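Local coordinates for citrate lyase subunit beta-like protein (Mycobacterium tuberculosis H37Rv, PDB 6CHU), which is a magnesium-dependent lyase of the HpcH/HpaI aldolase family, linked to itaconate dissimilation and leucine catabolism, at residues 79-82 against 83-87; 49-52 against 53-56. All coordinates share one frame; numbering follows the deposited sequence.

Both contacts are local helical turns on the outer layer of a TIM barrel, and they follow one another in series, neither nested nor crossed. Reading from the N terminus, the loop after strand 38-42 ends at contact 2, where residues 49-52 turn into 53-56 and helix 52-61 begins. The chain then passes through strand 69-72 and reaches contact 1, the first two turns of helix 79-89. The two helices lie side by side, with the contact centres 11 Å apart. Salt bridges from Arg56 to Asp80 and Asp84 join them, and the side chains of Lys52 and Asp80 also touch.

Contact 1 of 2, residues 79-82 against 83-87; sequences ADQA and RDLEA
Residues 79-82 and 83-87 form a local i to i+4 contact along the first turns of helix 79-89, the helical crossover of a beta-alpha-beta unit between strands 69-72 and 95-98 of the TIM barrel. Regular alpha-helical bonds run from Arg83 N to Ala79 O, Asp84 N to Asp80 O, Leu85 N to Gln81 O and Glu86 N to Ala82 O; the second is the shortest, at 2.8 Å from Asp84 N to Asp80 O.

The side chains leave the helix in three directions. Gln81 and Leu85 run side by side, with OE1 of Gln81 4.1 Å from CD1 of Leu85, while Gln81 NE2 is bonded to the backbone oxygen of Asn74. Toward helix 52-61, the Asp84 carboxylate, beside the Asp80 carbonyl, forms a salt bridge with Arg56 through OD1 and a hydrogen bond with Asn74 through OD2. Asp80 also pairs with Arg56, so one arginine serves two acids on successive turns.

On the exposed side, Arg83 bends at chi2 (-67°) and again at chi3, which folds its guanidinium back over the preceding turn. CB of Ala82 lies against one face of that group, toward its rim, 3.6 Å from Arg83 NH2. Glu86 takes the edge in a two-pronged salt bridge, i to i+3 along the helix: Arg83 NE reaches Glu86 OE1 at 3.0 Å, and Arg83 NH2 reaches Glu86 OE2 at 2.9 Å in an almost straight bond. Both oxygens lie close to the guanidinium plane, yet each is approached from above the carboxylate plane, 42° out of it at OE1.

Contact 2 of 2, residues 49-52 against 53-56; sequences EAQK and PAAR
Lys52 and Arg56 meet one turn apart where the loop after strand 38-42 becomes helix 52-61, their side chains crossing at a slant. Arg56 can be followed outward from its backbone, where its N donates to Lys52 O at 3.0 Å. CB stays beside that same oxygen, and CG comes closer, 3.3 Å from Lys52 O. From CG to NE the chain is extended (chi2 -180°), which carries the guanidinium back along the first turn. CD passes the Lys52 carbonyl; NE turns to Asp84 of helix 79-89. CZ then lies near CB of Lys52, and one face of the flat group looks onto the Lys52 carbonyl carbon. Of the two terminal nitrogens, NH1 is 3.8 Å from Lys52 C, whereas NH2 rests against the aliphatic part of the lysine, 3.8 Å from its CB, and forms a salt bridge with Asp80.

Lys52 keeps its ammonium apart from this group: the chain runs straight to CE, bends at chi4 (-56°) and delivers NZ to the backbone oxygens of Leu43 and Val47, tying the helix start to the loop before it. Pro53 follows directly, its ring carbon CD tight against Lys52 CB at 3.5 Å. A water bridges Ala50 O (2.7 Å, water donating) and Ala54 N (3.0 Å, water accepting), standing in for the direct i to i+4 bond, while Ala55 N bonds to Gln51 O. Proline is well suited to the first turn of a helix, where its missing N-H costs no bond; here that start, led in by a 3-10 turn, opens an outer helix of the TIM barrel.

Contact 1 of 2, residues 79-82 against 83-87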
ATOM      1  N   ALA A  79       1.769  16.920 -27.729  1.00 26.55           N
ATOM      2  CA  ALA A  79       2.011  18.170 -28.439  1.00 26.89           C
ATOM      3  C   ALA A  79       1.510  19.358 -27.629  1.00 30.06           C
ATOM      4  O   ALA A  79       2.115  20.436 -27.671  1.00 27.88           O
ATOM      5  CB  ALA A  79       1.352  18.139 -29.823  1.00 32.39           C
ATOM      6  N   ASP A  80       0.426  19.172 -26.862  1.00 30.47           N
ATOM      7  CA  ASP A  80      -0.063  20.250 -26.009  1.00 30.27           C
ATOM      8  C   ASP A  80       0.995  20.692 -25.010  1.00 25.11           C
ATOM      9  O   ASP A  80       1.180  21.894 -24.790  1.00 26.08           O
ATOM     10  CB  ASP A  80      -1.336  19.829 -25.277  1.00 24.86           C
ATOM     11  CG  ASP A  80      -2.582  20.022 -26.116  1.00 32.29           C
ATOM     12  OD1 ASP A  80      -2.680  21.032 -26.855  1.00 28.84           O
ATOM     13  OD2 ASP A  80      -3.466  19.147 -26.030  1.00 31.51           O
ATOM     14  N   GLN A  81       1.703  19.741 -24.395  1.00 28.26           N
ATOM     15  CA  GLN A  81       2.721  20.139 -23.427  1.00 28.33           C
ATOM     16  C   GLN A  81       3.805  20.981 -24.085  1.00 23.33           C
ATOM     17  O   GLN A  81       4.286  21.961 -23.497  1.00 23.73           O
ATOM     18  CB  GLN A  81       3.345  18.922 -22.740  1.00 23.07           C
ATOM     19  CG  GLN A  81       4.075  19.339 -21.459  1.00 23.88           C
ATOM     20  CD  GLN A  81       5.106  18.334 -21.003  1.00 25.09           C
ATOM     21  OE1 GLN A  81       6.198  18.263 -21.559  1.00 26.65           O
ATOM     22  NE2 GLN A  81       4.762  17.545 -19.981  1.00 22.50           N
ATOM     23  N   ALA A  82       4.194  20.629 -25.314  1.00 24.03           N
ATOM     24  CA  ALA A  82       5.191  21.426 -26.018  1.00 26.71           C
ATOM     25  C   ALA A  82       4.695  22.848 -26.232  1.00 28.36           C
ATOM     26  O   ALA A  82       5.441  23.815 -26.029  1.00 25.83           O
ATOM     27  CB  ALA A  82       5.545  20.770 -27.355  1.00 31.35           C
ATOM     28  N   ARG A  83       3.427  22.994 -26.629  1.00 27.53           N
ATOM     29  CA  ARG A  83       2.841  24.322 -26.781  1.00 29.06           C
ATOM     30  C   ARG A  83       2.776  25.054 -25.445  1.00 27.12           C
ATOM     31  O   ARG A  83       3.040  26.262 -25.385  1.00 25.86           O
ATOM     32  CB  ARG A  83       1.447  24.213 -27.401  1.00 29.65           C
ATOM     33  CG  ARG A  83       1.395  23.492 -28.749  1.00 30.26           C
ATOM     34  CD  ARG A  83       2.102  24.262 -29.857  1.00 43.29           C
ATOM     35  NE  ARG A  83       3.550  24.057 -29.874  1.00 50.40           N
ATOM     36  CZ  ARG A  83       4.151  22.966 -30.348  1.00 47.98           C
ATOM     37  NH1 ARG A  83       3.428  21.965 -30.834  1.00 44.36           N
ATOM     38  NH2 ARG A  83       5.476  22.876 -30.330  1.00 41.09           N
ATOM     39  N   ASP A  84       2.436  24.334 -24.366  1.00 27.02           N
ATOM     40  CA  ASP A  84       2.372  24.934 -23.031  1.00 24.22           C
ATOM     41  C   ASP A  84       3.713  25.528 -22.624  1.00 26.50           C
ATOM     42  O   ASP A  84       3.781  26.645 -22.097  1.00 24.47           O
ATOM     43  CB  ASP A  84       1.960  23.893 -21.988  1.00 22.66           C
ATOM     44  CG  ASP A  84       0.590  23.317 -22.232  1.00 27.16           C
ATOM     45  OD1 ASP A  84      -0.225  23.947 -22.943  1.00 26.16           O
ATOM     46  OD2 ASP A  84       0.342  22.221 -21.701  1.00 24.61           O
ATOM     47  N   LEU A  85       4.790  24.765 -22.804  1.00 22.67           N
ATOM     48  CA  LEU A  85       6.098  25.255 -22.377  1.00 23.48           C
ATOM     49  C   LEU A  85       6.530  26.462 -23.192  1.00 26.24           C
ATOM     50  O   LEU A  85       7.169  27.384 -22.659  1.00 27.31           O
ATOM     51  CB  LEU A  85       7.129  24.129 -22.468  1.00 21.67           C
ATOM     52  CG  LEU A  85       6.876  22.927 -21.553  1.00 25.96           C
ATOM     53  CD1 LEU A  85       8.041  21.948 -21.649  1.00 27.85           C
ATOM     54  CD2 LEU A  85       6.658  23.349 -20.106  1.00 27.50           C
ATOM     55  N   GLU A  86       6.173  26.495 -24.476  1.00 23.64           N
ATOM     56  CA  GLU A  86       6.450  27.686 -25.267  1.00 25.61           C
ATOM     57  C   GLU A  86       5.708  28.895 -24.713  1.00 28.74           C
ATOM     58  O   GLU A  86       6.285  29.981 -24.586  1.00 30.60           O
ATOM     59  CB  GLU A  86       6.080  27.444 -26.724  1.00 29.50           C
ATOM     60  CG  GLU A  86       7.001  26.461 -27.407  1.00 35.06           C
ATOM     61  CD  GLU A  86       6.411  25.896 -28.685  1.00 46.86           C
ATOM     62  OE1 GLU A  86       5.295  26.309 -29.071  1.00 48.01           O
ATOM     63  OE2 GLU A  86       7.063  25.028 -29.296  1.00 47.84           O
ATOM     64  N   ALA A  87       4.432  28.723 -24.361  1.00 30.50           N
ATOM     65  CA  ALA A  87       3.669  29.839 -23.813  1.00 30.05           C
ATOM     66  C   ALA A  87       4.235  30.292 -22.474  1.00 28.08           C
ATOM     67  O   ALA A  87       4.285  31.496 -22.188  1.00 30.79           O
ATOM     68  CB  ALA A  87       2.196  29.453 -23.672  1.00 27.47           C
TER

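Contact 2 of 2, residues 49-52 against 53-56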
ATOM      1  N   GLU A  49     -10.063  21.049 -25.431  1.00 38.04           N
ATOM      2  CA  GLU A  49      -9.012  20.970 -26.442  1.00 41.19           C
ATOM      3  C   GLU A  49      -9.011  22.188 -27.365  1.00 41.16           C
ATOM      4  O   GLU A  49      -7.959  22.779 -27.631  1.00 42.97           O
ATOM      5  CB  GLU A  49      -9.183  19.684 -27.252  1.00 47.64           C
ATOM      6  CG  GLU A  49      -7.953  19.280 -28.033  1.00 56.79           C
ATOM      7  CD  GLU A  49      -6.763  19.020 -27.128  1.00 67.44           C
ATOM      8  OE1 GLU A  49      -6.949  18.401 -26.053  1.00 70.40           O
ATOM      9  OE2 GLU A  49      -5.645  19.445 -27.488  1.00 60.63           O
ATOM     10  N   ALA A  50     -10.188  22.588 -27.857  1.00 40.84           N
ATOM     11  CA  ALA A  50     -10.256  23.699 -28.802  1.00 36.12           C
ATOM     12  C   ALA A  50      -9.949  25.043 -28.154  1.00 36.08           C
ATOM     13  O   ALA A  50      -9.681  26.016 -28.871  1.00 37.70           O
ATOM     14  CB  ALA A  50     -11.635  23.758 -29.463  1.00 37.91           C
ATOM     15  N   GLN A  51      -9.999  25.124 -26.830  1.00 33.21           N
ATOM     16  CA  GLN A  51      -9.781  26.367 -26.103  1.00 38.82           C
ATOM     17  C   GLN A  51      -8.372  26.493 -25.534  1.00 35.83           C
ATOM     18  O   GLN A  51      -8.053  27.524 -24.936  1.00 31.85           O
ATOM     19  CB  GLN A  51     -10.804  26.496 -24.969  1.00 35.85           C
ATOM     20  CG  GLN A  51     -12.230  26.661 -25.460  1.00 40.64           C
ATOM     21  CD  GLN A  51     -12.335  27.712 -26.534  1.00 51.58           C
ATOM     22  OE1 GLN A  51     -12.745  27.428 -27.662  1.00 58.00           O
ATOM     23  NE2 GLN A  51     -11.959  28.942 -26.196  1.00 53.19           N
ATOM     24  N   LYS A  52      -7.526  25.482 -25.700  1.00 36.02           N
ATOM     25  CA  LYS A  52      -6.192  25.530 -25.111  1.00 32.94           C
ATOM     26  C   LYS A  52      -5.314  26.625 -25.727  1.00 34.90           C
ATOM     27  O   LYS A  52      -4.560  27.281 -24.989  1.00 34.39           O
ATOM     28  CB  LYS A  52      -5.508  24.161 -25.219  1.00 31.34           C
ATOM     29  CG  LYS A  52      -6.176  23.062 -24.387  1.00 31.86           C
ATOM     30  CD  LYS A  52      -5.387  21.763 -24.454  1.00 28.97           C
ATOM     31  CE  LYS A  52      -6.094  20.618 -23.732  1.00 29.84           C
ATOM     32  NZ  LYS A  52      -6.399  20.942 -22.324  1.00 28.20           N
ATOM     33  N   PRO A  53      -5.347  26.856 -27.048  1.00 37.60           N
ATOM     34  CA  PRO A  53      -4.603  28.016 -27.575  1.00 35.75           C
ATOM     35  C   PRO A  53      -5.037  29.336 -26.959  1.00 37.78           C
ATOM     36  O   PRO A  53      -4.186  30.173 -26.636  1.00 36.53           O
ATOM     37  CB  PRO A  53      -4.900  27.954 -29.079  1.00 39.66           C
ATOM     38  CG  PRO A  53      -5.077  26.515 -29.341  1.00 36.75           C
ATOM     39  CD  PRO A  53      -5.811  25.985 -28.145  1.00 33.66           C
ATOM     40  N   ALA A  54      -6.345  29.546 -26.778  1.00 36.15           N
ATOM     41  CA  ALA A  54      -6.795  30.770 -26.120  1.00 38.45           C
ATOM     42  C   ALA A  54      -6.359  30.813 -24.659  1.00 37.12           C
ATOM     43  O   ALA A  54      -6.095  31.896 -24.124  1.00 33.72           O
ATOM     44  CB  ALA A  54      -8.315  30.902 -26.234  1.00 41.42           C
ATOM     45  N   ALA A  55      -6.271  29.653 -24.002  1.00 31.39           N
ATOM     46  CA  ALA A  55      -5.821  29.623 -22.613  1.00 30.51           C
ATOM     47  C   ALA A  55      -4.351  30.015 -22.506  1.00 32.29           C
ATOM     48  O   ALA A  55      -3.951  30.686 -21.550  1.00 34.35           O
ATOM     49  CB  ALA A  55      -6.052  28.237 -22.011  1.00 28.76           C
ATOM     50  N   ARG A  56      -3.539  29.610 -23.485  1.00 34.62           N
ATOM     51  CA  ARG A  56      -2.124  29.972 -23.479  1.00 30.47           C
ATOM     52  C   ARG A  56      -1.930  31.473 -23.661  1.00 28.22           C
ATOM     53  O   ARG A  56      -1.038  32.066 -23.043  1.00 33.65           O
ATOM     54  CB  ARG A  56      -1.380  29.194 -24.566  1.00 28.48           C
ATOM     55  CG  ARG A  56      -1.406  27.700 -24.301  1.00 28.34           C
ATOM     56  CD  ARG A  56      -0.674  26.865 -25.344  1.00 29.28           C
ATOM     57  NE  ARG A  56      -0.889  25.455 -25.041  1.00 28.66           N
ATOM     58  CZ  ARG A  56      -1.595  24.613 -25.789  1.00 29.89           C
ATOM     59  NH1 ARG A  56      -2.128  25.013 -26.937  1.00 30.98           N
ATOM     60  NH2 ARG A  56      -1.748  23.355 -25.386  1.00 29.37           N
TER
HETATM   61  O   HOH W   1      -8.582  28.432 -28.429  1.00 37.63           O